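Local coordinates for protein putative fimbrium subunit Fim1C (Bacteroides uniformis, PDB 4K4K) that probably forms part of the tip of a fimbrium, a filamentous cell-surface appendage that mediates cell adhesion and biofilm formation, at residues K140-I146 / A203-P209; V165-Q171 / T190-L196; G39-L43 / I75-V79. One frame throughout, in Å; residues are numbered along the deposited sequence.

Overall arrangement
Contacts 1 and 2 are antiparallel strand pairings, whereas contact 3 is a loop packed on a strand with no hydrogen bond between its segments. Contact 1 is buried near the middle of the chain; contact 2, about 11 Å away centre to centre and nested in the loop contact 1 closes, is only partly buried. These two touch, A203-P209 lying on a strand beside that of T190-L196 and also packing on Q170 and Q171. Contact 3 is buried too, its centre about 33 Å from that of contact 1. The chemistry differs: contact 1 joins a regular ladder to a salt bridge, partly exposed contact 2 has a bulge bridged by water, and contact 3 is almost wholly apolar.

Contact 1 (K140-I146 / A203-P209); sequences KLVKLDI and AEGIVLP
An antiparallel beta ladder of the fimbrillin-like fold pairs V142-I146 with A203-V207, the short strand axes running at 166° to each other. Its register is unbroken. V142-V207, L144-G205 and I146-A203 are hydrogen-bonded pairs, each closed by two N-H...O bonds; L144 N reaches G205 O at 2.8 Å with an N-H...O angle of 178°. K143-I206 and D145-E204 are the non-hydrogen-bonded pairs between them, and here I206 CA approaches V142 O at 3.2 Å in a CA-H...O contact.

The two faces differ. On the face carrying V142, L144 and I146, the contacts are apolar: L144 CD1 meets V207 CG1 at 3.9 Å, the two side chains crossing at about a right angle, and I146 CB lies 4.1 Å from A203 CB. I167 and Q170 of strand 164-177 cover this face. On the other face K143 sets CG anti to its backbone N and then bends at chi2, which carries the chain past I206 CG1 and over G205 O. NZ thereby forms a salt bridge with OE1 of E204, its diagonal neighbour, at 2.8 Å, from well above the carboxylate plane (54° out of it). Q112 also accepts from K143 NZ, and E204 OE2 is hydrogen-bonded to H197 ND1. Past the end of the ladder, L141 CD2 runs beside L208 CD2 at 4.0 Å, and P209 CG packs on K140 O at 3.7 Å.

One face is therefore apolar, while the other mixes the salt bridge with buried I206; K143 probably offsets part of the negative charge of E204 and nearby D145, and second partners for K143 and E204 should limit the freedom of the salt bridge to turn.

Contact 2 (V165-Q171 / T190-L196); sequences VSISNQQ and TTKEIVL
The E193 carboxylate is the flat group that lies across S166-S168. Over one of its faces lies I167 O, 3.6 Å from E193 CD. At its OE2 edge, S166 OG donates a 2.6 Å hydrogen bond to E193 OE2, coming from the anti side and only 17° out of the carboxylate plane. At the other end, S168 CB presses on E193 OE1 at 3.2 Å, displaced toward the same face as I167 O. The glutamate gets there by placing CG anti to its backbone N (chi1 -174°) and bending at chi2, which folds the carboxylate back across the neighbouring strand.

Strand 164-177 pairs here, antiparallel, with strand 192-199, and its other edge bonds to strand 217-222 (S166 with T219, S168 with A217) in the fimbrillin-like domain. I167 and I194 form a hydrogen-bonded pair, I194 N reaching I167 O at 2.8 Å, and Q170 and K192 form the next one. The register shifts by one between them, which defines a beta bulge at S168-N169, where the chain turns a corner. A water spans it, accepting from N169 N and donating to E193 OE1 at 2.7 Å. At the corner T191 CB packs against N169 CA at 3.7 Å, and on the buried side I194 CD1 rests on Q170 CB at 3.6 Å.

With a valine in place of E193, the S166 hydroxyl would probably lose its carboxylate acceptor and the water at N169 one of its anchors. One acidic side chain from T190-L196 thus reaches two points of the opposite strand, S166 directly and N169 through water.

Contact 3 (G39-L43 / I75-V79); sequences GIYML and IYFPV
M42, a selenomethionine, carries most of the contact, with SE 3.6 Å from I75 CG2 as the two side chains slide past each other in opposite directions. M42 holds CG anti to its backbone N (chi1 175°), stretching away from its strand, and the bend at chi3 (73°) takes CE to within 3.3 Å of Y76 O. The same selenium lies over the F77 ring, 5.2 Å from its centroid and 23° off the normal, so it is a distant approach to the face, not to the edge. P78 CD adds a looser contact at 4.3 Å from SE. I75 serves two residues of the strand with separate branches: CG2 goes to M42, while CD1 meets I40 CG2 at 3.6 Å, the I40 and I75 side chains crossing at a slant.

No hydrogen bond joins the segments, and the closest CA pair, M42 and I75, is still 7.4 Å apart; the loop is held against the strand by side chains, not by backbone pairing.

The next shell positions both segments. Strand 37-44 is bonded on one side to strand 47-57, through M42 with D49 and I40 with R54, and on the other to strand 84-90, through Y41 with V87. The Y56 hydroxyl bonds to I75 N and so ties the loop at I75 to strand 47-57, while F86 touches both M42 and the F77 ring.

The geometry is that of a Met-aromatic contact among mostly apolar neighbours, with R84 and D49 also touching M42, where the connection between strands 68-69 and 84-90 folds over a sheet face of the fimbrillin-like fold and covers I40 and M42.

Contact 1 (K140-I146 / A203-P209)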
loop_
_atom_site.group_PDB
_atom_site.type_symbol
_atom_site.label_atom_id
_atom_site.label_comp_id
_atom_site.label_asym_id
_atom_site.label_seq_id
_atom_site.Cartn_x
_atom_site.Cartn_y
_atom_site.Cartn_z
ATOM N N LYS A 140 -2.606 -3.098 -2.655
ATOM C CA LYS A 140 -2.312 -3.736 -3.960
ATOM C C LYS A 140 -0.829 -4.143 -4.088
ATOM O O LYS A 140 -0.479 -4.920 -4.992
ATOM C CB LYS A 140 -2.692 -2.797 -5.114
ATOM C CG LYS A 140 -4.199 -2.478 -5.138
ATOM C CD LYS A 140 -5.049 -3.711 -5.486
ATOM C CE LYS A 140 -6.518 -3.412 -5.236
ATOM N NZ LYS A 140 -7.370 -4.566 -5.618
ATOM N N LEU A 141 0.033 -3.647 -3.154
ATOM C CA LEU A 141 1.463 -3.929 -3.183
ATOM C C LEU A 141 1.853 -4.822 -1.999
ATOM O O LEU A 141 1.000 -5.517 -1.454
ATOM C CB LEU A 141 2.295 -2.640 -3.275
ATOM C CG LEU A 141 1.807 -1.641 -4.396
ATOM C CD1 LEU A 141 2.650 -0.354 -4.367
ATOM C CD2 LEU A 141 1.817 -2.282 -5.783
ATOM N N VAL A 142 3.143 -4.866 -1.664
ATOM C CA VAL A 142 3.667 -5.793 -0.650
ATOM C C VAL A 142 4.462 -5.018 0.396
ATOM O O VAL A 142 5.277 -4.174 0.042
ATOM C CB VAL A 142 4.546 -6.854 -1.364
ATOM C CG1 VAL A 142 5.279 -7.761 -0.358
ATOM C CG2 VAL A 142 3.731 -7.677 -2.362
ATOM N N LYS A 143 4.228 -5.321 1.680
ATOM C CA LYS A 143 4.931 -4.654 2.759
ATOM C C LYS A 143 6.045 -5.548 3.297
ATOM O O LYS A 143 5.826 -6.737 3.544
ATOM C CB LYS A 143 3.947 -4.291 3.891
ATOM C CG LYS A 143 4.568 -3.594 5.127
ATOM C CD LYS A 143 4.947 -2.171 4.831
ATOM C CE LYS A 143 5.523 -1.485 6.055
ATOM N NZ LYS A 143 5.673 -0.024 5.831
ATOM N N LEU A 144 7.232 -4.961 3.489
ATOM C CA LEU A 144 8.359 -5.651 4.141
ATOM C C LEU A 144 8.558 -5.004 5.498
ATOM O O LEU A 144 8.656 -3.778 5.577
ATOM C CB LEU A 144 9.653 -5.593 3.311
ATOM C CG LEU A 144 9.565 -6.059 1.842
ATOM C CD1 LEU A 144 10.929 -5.962 1.168
ATOM C CD2 LEU A 144 8.977 -7.479 1.720
ATOM N N ASP A 145 8.601 -5.820 6.564
ATOM C CA ASP A 145 8.747 -5.351 7.936
ATOM C C ASP A 145 9.922 -6.122 8.523
ATOM O O ASP A 145 9.831 -7.329 8.702
ATOM C CB ASP A 145 7.426 -5.583 8.702
ATOM C CG ASP A 145 7.379 -4.990 10.103
ATOM O OD1 ASP A 145 8.343 -5.199 10.873
ATOM O OD2 ASP A 145 6.340 -4.409 10.465
ATOM N N ILE A 146 11.038 -5.436 8.750
ATOM C CA ILE A 146 12.266 -6.086 9.196
ATOM C C ILE A 146 12.659 -5.610 10.584
ATOM O O ILE A 146 12.699 -4.407 10.859
ATOM C CB ILE A 146 13.373 -5.816 8.126
ATOM C CG1 ILE A 146 12.994 -6.497 6.781
ATOM C CG2 ILE A 146 14.787 -6.226 8.607
ATOM C CD1 ILE A 146 13.645 -5.961 5.580
ATOM N N ALA A 203 13.393 -1.798 9.931
ATOM C CA ALA A 203 13.408 -1.343 8.541
ATOM C C ALA A 203 12.099 -1.718 7.892
ATOM O O ALA A 203 11.498 -2.739 8.243
ATOM C CB ALA A 203 14.576 -1.946 7.779
ATOM N N GLU A 204 11.633 -0.890 6.963
ATOM C CA GLU A 204 10.387 -1.179 6.281
ATOM C C GLU A 204 10.461 -0.745 4.842
ATOM O O GLU A 204 11.251 0.139 4.483
ATOM C CB GLU A 204 9.182 -0.523 6.988
ATOM C CG GLU A 204 9.172 0.998 6.900
ATOM C CD GLU A 204 8.083 1.698 7.690
ATOM O OE1 GLU A 204 7.068 1.047 8.032
ATOM O OE2 GLU A 204 8.230 2.919 7.932
ATOM N N GLY A 205 9.647 -1.386 4.029
ATOM C CA GLY A 205 9.554 -1.044 2.621
ATOM C C GLY A 205 8.251 -1.495 2.009
ATOM O O GLY A 205 7.568 -2.343 2.568
ATOM N N ILE A 206 7.906 -0.918 0.864
ATOM C CA ILE A 206 6.758 -1.307 0.059
ATOM C C ILE A 206 7.327 -1.677 -1.295
ATOM O O ILE A 206 8.030 -0.873 -1.917
ATOM C CB ILE A 206 5.655 -0.221 -0.020
ATOM C CG1 ILE A 206 5.012 -0.037 1.374
ATOM C CG2 ILE A 206 4.573 -0.608 -1.088
ATOM C CD1 ILE A 206 4.022 1.137 1.511
ATOM N N VAL A 207 7.103 -2.916 -1.711
ATOM C CA VAL A 207 7.678 -3.410 -2.965
ATOM C C VAL A 207 6.569 -3.974 -3.852
ATOM O O VAL A 207 5.443 -4.190 -3.392
ATOM C CB VAL A 207 8.799 -4.462 -2.707
ATOM C CG1 VAL A 207 9.963 -3.844 -1.906
ATOM C CG2 VAL A 207 8.240 -5.722 -2.031
ATOM N N LEU A 208 6.915 -4.271 -5.103
ATOM C CA LEU A 208 5.939 -4.821 -6.021
ATOM C C LEU A 208 5.743 -6.313 -5.806
ATOM O O LEU A 208 6.709 -7.030 -5.500
ATOM C CB LEU A 208 6.399 -4.586 -7.473
ATOM C CG LEU A 208 6.580 -3.142 -7.932
ATOM C CD1 LEU A 208 6.852 -3.105 -9.424
ATOM C CD2 LEU A 208 5.341 -2.282 -7.602
ATOM N N PRO A 209 4.525 -6.823 -6.095
ATOM C CA PRO A 209 4.334 -8.286 -6.077
ATOM C C PRO A 209 5.270 -8.950 -7.085
ATOM O O PRO A 209 5.613 -8.341 -8.100
ATOM C CB PRO A 209 2.859 -8.466 -6.485
ATOM C CG PRO A 209 2.212 -7.111 -6.230
ATOM C CD PRO A 209 3.288 -6.115 -6.504
#

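Contact 2 (V165-Q171 / T190-L196)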
loop_
_atom_site.group_PDB
_atom_site.type_symbol
_atom_site.label_atom_id
_atom_site.label_comp_id
_atom_site.label_asym_id
_atom_site.label_seq_id
_atom_site.Cartn_x
_atom_site.Cartn_y
_atom_site.Cartn_z
ATOM N N VAL A 165 19.588 -1.112 5.314
ATOM C CA VAL A 165 19.011 -2.293 4.680
ATOM C C VAL A 165 18.561 -1.931 3.280
ATOM O O VAL A 165 17.871 -0.922 3.103
ATOM C CB VAL A 165 17.812 -2.874 5.515
ATOM C CG1 VAL A 165 17.327 -4.223 4.956
ATOM C CG2 VAL A 165 18.165 -3.004 6.991
ATOM N N SER A 166 18.878 -2.781 2.307
ATOM C CA SER A 166 18.381 -2.616 0.943
ATOM C C SER A 166 17.981 -3.979 0.387
ATOM O O SER A 166 18.394 -5.010 0.927
ATOM C CB SER A 166 19.425 -1.928 0.064
ATOM O OG SER A 166 20.533 -2.784 -0.150
ATOM N N ILE A 167 17.150 -3.992 -0.656
ATOM C CA ILE A 167 16.727 -5.226 -1.328
ATOM C C ILE A 167 17.099 -5.087 -2.802
ATOM O O ILE A 167 16.890 -4.025 -3.396
ATOM C CB ILE A 167 15.227 -5.574 -1.093
ATOM C CG1 ILE A 167 14.873 -6.970 -1.666
ATOM C CG2 ILE A 167 14.257 -4.459 -1.568
ATOM C CD1 ILE A 167 13.420 -7.504 -1.310
ATOM N N SER A 168 17.678 -6.144 -3.377
ATOM C CA SER A 168 18.172 -6.138 -4.748
ATOM C C SER A 168 17.155 -6.628 -5.775
ATOM O O SER A 168 16.158 -7.269 -5.440
ATOM C CB SER A 168 19.426 -7.014 -4.849
ATOM O OG SER A 168 19.067 -8.382 -4.704
ATOM N N ASN A 169 17.479 -6.345 -7.043
ATOM C CA ASN A 169 16.816 -6.758 -8.276
ATOM C C ASN A 169 15.296 -6.597 -8.190
ATOM O O ASN A 169 14.506 -7.537 -8.360
ATOM C CB ASN A 169 17.234 -8.167 -8.652
ATOM C CG ASN A 169 18.751 -8.249 -8.801
ATOM O OD1 ASN A 169 19.391 -7.427 -9.479
ATOM N ND2 ASN A 169 19.368 -9.135 -8.048
ATOM N N GLN A 170 14.908 -5.369 -7.921
ATOM C CA GLN A 170 13.498 -5.024 -7.830
ATOM C C GLN A 170 12.986 -4.380 -9.083
ATOM O O GLN A 170 13.642 -3.486 -9.627
ATOM C CB GLN A 170 13.252 -4.033 -6.674
ATOM C CG GLN A 170 13.587 -4.573 -5.293
ATOM C CD GLN A 170 12.745 -5.761 -4.924
ATOM O OE1 GLN A 170 13.238 -6.894 -4.825
ATOM N NE2 GLN A 170 11.447 -5.550 -4.772
ATOM N N GLN A 171 11.771 -4.759 -9.480
ATOM C CA GLN A 171 11.012 -4.041 -10.498
ATOM C C GLN A 171 10.424 -2.859 -9.733
ATOM O O GLN A 171 10.076 -3.026 -8.553
ATOM C CB GLN A 171 9.927 -4.926 -11.141
ATOM C CG GLN A 171 10.492 -5.996 -12.080
ATOM C CD GLN A 171 11.201 -5.441 -13.299
ATOM O OE1 GLN A 171 10.915 -4.336 -13.782
ATOM N NE2 GLN A 171 12.158 -6.188 -13.816
ATOM N N THR A 190 14.277 -1.986 -16.001
ATOM C CA THR A 190 15.571 -2.396 -15.464
ATOM C C THR A 190 15.414 -2.586 -13.943
ATOM O O THR A 190 14.745 -1.782 -13.290
ATOM C CB THR A 190 16.704 -1.444 -15.894
ATOM O OG1 THR A 190 17.910 -1.837 -15.232
ATOM C CG2 THR A 190 16.395 0.033 -15.633
ATOM N N THR A 191 15.964 -3.702 -13.415
ATOM C CA THR A 191 15.932 -4.063 -11.995
ATOM C C THR A 191 16.755 -3.032 -11.222
ATOM O O THR A 191 17.758 -2.535 -11.748
ATOM C CB THR A 191 16.403 -5.499 -11.769
ATOM O OG1 THR A 191 17.696 -5.674 -12.348
ATOM C CG2 THR A 191 15.427 -6.534 -12.339
ATOM N N LYS A 192 16.317 -2.697 -9.992
ATOM C CA LYS A 192 16.941 -1.666 -9.153
ATOM C C LYS A 192 17.125 -2.152 -7.718
ATOM O O LYS A 192 16.385 -3.029 -7.263
ATOM C CB LYS A 192 16.027 -0.408 -9.164
ATOM C CG LYS A 192 16.614 0.865 -8.534
ATOM C CD LYS A 192 15.554 1.939 -8.230
ATOM C CE LYS A 192 15.024 1.871 -6.810
ATOM N NZ LYS A 192 15.397 3.058 -5.988
ATOM N N GLU A 193 18.099 -1.568 -7.000
ATOM C CA GLU A 193 18.299 -1.832 -5.591
ATOM C C GLU A 193 17.398 -0.843 -4.860
ATOM O O GLU A 193 17.436 0.351 -5.175
ATOM C CB GLU A 193 19.781 -1.634 -5.199
ATOM C CG GLU A 193 20.072 -2.037 -3.765
ATOM C CD GLU A 193 20.469 -3.491 -3.605
ATOM O OE1 GLU A 193 20.832 -4.126 -4.623
ATOM O OE2 GLU A 193 20.458 -3.984 -2.455
ATOM N N ILE A 194 16.574 -1.311 -3.929
ATOM C CA ILE A 194 15.716 -0.384 -3.188
ATOM C C ILE A 194 16.231 -0.270 -1.764
ATOM O O ILE A 194 16.308 -1.273 -1.048
ATOM C CB ILE A 194 14.227 -0.789 -3.213
ATOM C CG1 ILE A 194 13.636 -0.744 -4.651
ATOM C CG2 ILE A 194 13.409 0.078 -2.224
ATOM C CD1 ILE A 194 12.132 -1.151 -4.760
ATOM N N VAL A 195 16.556 0.963 -1.341
ATOM C CA VAL A 195 17.019 1.208 0.015
ATOM C C VAL A 195 15.769 1.292 0.883
ATOM O O VAL A 195 14.886 2.106 0.608
ATOM C CB VAL A 195 17.907 2.473 0.097
ATOM C CG1 VAL A 195 18.145 2.886 1.554
ATOM C CG2 VAL A 195 19.239 2.250 -0.635
ATOM N N LEU A 196 15.680 0.426 1.898
ATOM C CA LEU A 196 14.539 0.404 2.817
ATOM C C LEU A 196 14.706 1.514 3.854
ATOM O O LEU A 196 15.837 1.909 4.134
ATOM C CB LEU A 196 14.421 -0.976 3.496
ATOM C CG LEU A 196 13.708 -2.050 2.676
ATOM C CD1 LEU A 196 14.674 -2.824 1.808
ATOM C CD2 LEU A 196 12.985 -3.016 3.579
HETATM O O HOH W 1 18.220 1.333 5.312
HETATM O O HOH W 2 20.017 -4.480 -7.212
HETATM O O HOH W 3 12.022 -1.221 -12.667
#

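Contact 3 (G39-L43 / I75-V79)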
loop_
_atom_site.group_PDB
_atom_site.type_symbol
_atom_site.label_atom_id
_atom_site.label_comp_id
_atom_site.label_asym_id
_atom_site.label_seq_id
_atom_site.Cartn_x
_atom_site.Cartn_y
_atom_site.Cartn_z
ATOM N N GLY A 39 -10.034 8.653 -4.137
ATOM C CA GLY A 39 -10.764 8.994 -5.354
ATOM C C GLY A 39 -11.935 8.032 -5.460
ATOM O O GLY A 39 -11.736 6.825 -5.341
ATOM N N ILE A 40 -13.152 8.537 -5.637
ATOM C CA ILE A 40 -14.353 7.688 -5.752
ATOM C C ILE A 40 -14.943 7.841 -7.120
ATOM O O ILE A 40 -14.995 8.968 -7.665
ATOM C CB ILE A 40 -15.414 8.049 -4.657
ATOM C CG1 ILE A 40 -14.788 8.020 -3.222
ATOM C CG2 ILE A 40 -16.670 7.138 -4.745
ATOM C CD1 ILE A 40 -15.780 8.317 -2.034
ATOM N N TYR A 41 -15.478 6.726 -7.635
ATOM C CA TYR A 41 -16.257 6.697 -8.878
ATOM C C TYR A 41 -17.611 6.111 -8.596
ATOM O O TYR A 41 -17.705 5.075 -7.912
ATOM C CB TYR A 41 -15.596 5.823 -9.960
ATOM C CG TYR A 41 -14.281 6.341 -10.495
ATOM C CD1 TYR A 41 -13.132 6.323 -9.705
ATOM C CD2 TYR A 41 -14.149 6.706 -11.833
ATOM C CE1 TYR A 41 -11.906 6.777 -10.199
ATOM C CE2 TYR A 41 -12.918 7.119 -12.355
ATOM C CZ TYR A 41 -11.796 7.149 -11.534
ATOM O OH TYR A 41 -10.597 7.558 -12.053
HETATM N N MSE A 42 -18.645 6.739 -9.165
HETATM C CA MSE A 42 -19.992 6.168 -9.174
HETATM C C MSE A 42 -20.189 5.616 -10.582
HETATM O O MSE A 42 -20.011 6.354 -11.551
HETATM C CB MSE A 42 -21.070 7.203 -8.813
HETATM C CG MSE A 42 -22.467 6.626 -8.939
HETATM SE SE MSE A 42 -23.805 7.858 -8.167
HETATM C CE MSE A 42 -23.775 9.144 -9.494
ATOM N N LEU A 43 -20.536 4.341 -10.692
ATOM C CA LEU A 43 -20.623 3.637 -11.973
ATOM C C LEU A 43 -22.018 3.189 -12.310
ATOM O O LEU A 43 -22.745 2.707 -11.441
ATOM C CB LEU A 43 -19.715 2.393 -11.988
ATOM C CG LEU A 43 -18.240 2.607 -11.599
ATOM C CD1 LEU A 43 -17.510 1.259 -11.493
ATOM C CD2 LEU A 43 -17.532 3.538 -12.639
ATOM N N ILE A 75 -20.729 13.487 -4.804
ATOM C CA ILE A 75 -21.453 12.536 -5.630
ATOM C C ILE A 75 -22.882 12.475 -5.120
ATOM O O ILE A 75 -23.092 12.249 -3.911
ATOM C CB ILE A 75 -20.794 11.140 -5.608
ATOM C CG1 ILE A 75 -19.430 11.146 -6.329
ATOM C CG2 ILE A 75 -21.758 10.091 -6.252
ATOM C CD1 ILE A 75 -18.569 9.884 -5.970
ATOM N N TYR A 76 -23.844 12.659 -6.023
ATOM C CA TYR A 76 -25.276 12.556 -5.688
ATOM C C TYR A 76 -25.880 11.367 -6.359
ATOM O O TYR A 76 -25.604 11.112 -7.534
ATOM C CB TYR A 76 -26.057 13.810 -6.122
ATOM C CG TYR A 76 -25.640 15.042 -5.361
ATOM C CD1 TYR A 76 -26.190 15.336 -4.112
ATOM C CD2 TYR A 76 -24.666 15.898 -5.866
ATOM C CE1 TYR A 76 -25.783 16.462 -3.388
ATOM C CE2 TYR A 76 -24.244 17.015 -5.151
ATOM C CZ TYR A 76 -24.822 17.307 -3.923
ATOM O OH TYR A 76 -24.384 18.415 -3.238
ATOM N N PHE A 77 -26.762 10.661 -5.631
ATOM C CA PHE A 77 -27.459 9.512 -6.215
ATOM C C PHE A 77 -28.468 9.953 -7.269
ATOM O O PHE A 77 -29.024 11.055 -7.131
ATOM C CB PHE A 77 -28.159 8.721 -5.121
ATOM C CG PHE A 77 -27.203 7.786 -4.420
ATOM C CD1 PHE A 77 -27.005 6.491 -4.889
ATOM C CD2 PHE A 77 -26.513 8.196 -3.284
ATOM C CE1 PHE A 77 -26.137 5.615 -4.230
ATOM C CE2 PHE A 77 -25.610 7.339 -2.651
ATOM C CZ PHE A 77 -25.430 6.050 -3.128
ATOM N N PRO A 78 -28.718 9.110 -8.305
ATOM C CA PRO A 78 -29.763 9.459 -9.307
ATOM C C PRO A 78 -31.111 9.732 -8.623
ATOM O O PRO A 78 -31.573 8.952 -7.770
ATOM C CB PRO A 78 -29.842 8.211 -10.194
ATOM C CG PRO A 78 -28.501 7.537 -10.033
ATOM C CD PRO A 78 -28.104 7.797 -8.601
ATOM N N VAL A 79 -31.748 10.847 -9.005
ATOM C CA VAL A 79 -33.031 11.229 -8.431
ATOM C C VAL A 79 -34.140 10.175 -8.744
ATOM O O VAL A 79 -35.052 10.024 -7.934
ATOM C CB VAL A 79 -33.469 12.661 -8.846
ATOM C CG1 VAL A 79 -33.788 12.747 -10.347
ATOM C CG2 VAL A 79 -34.657 13.110 -8.013
#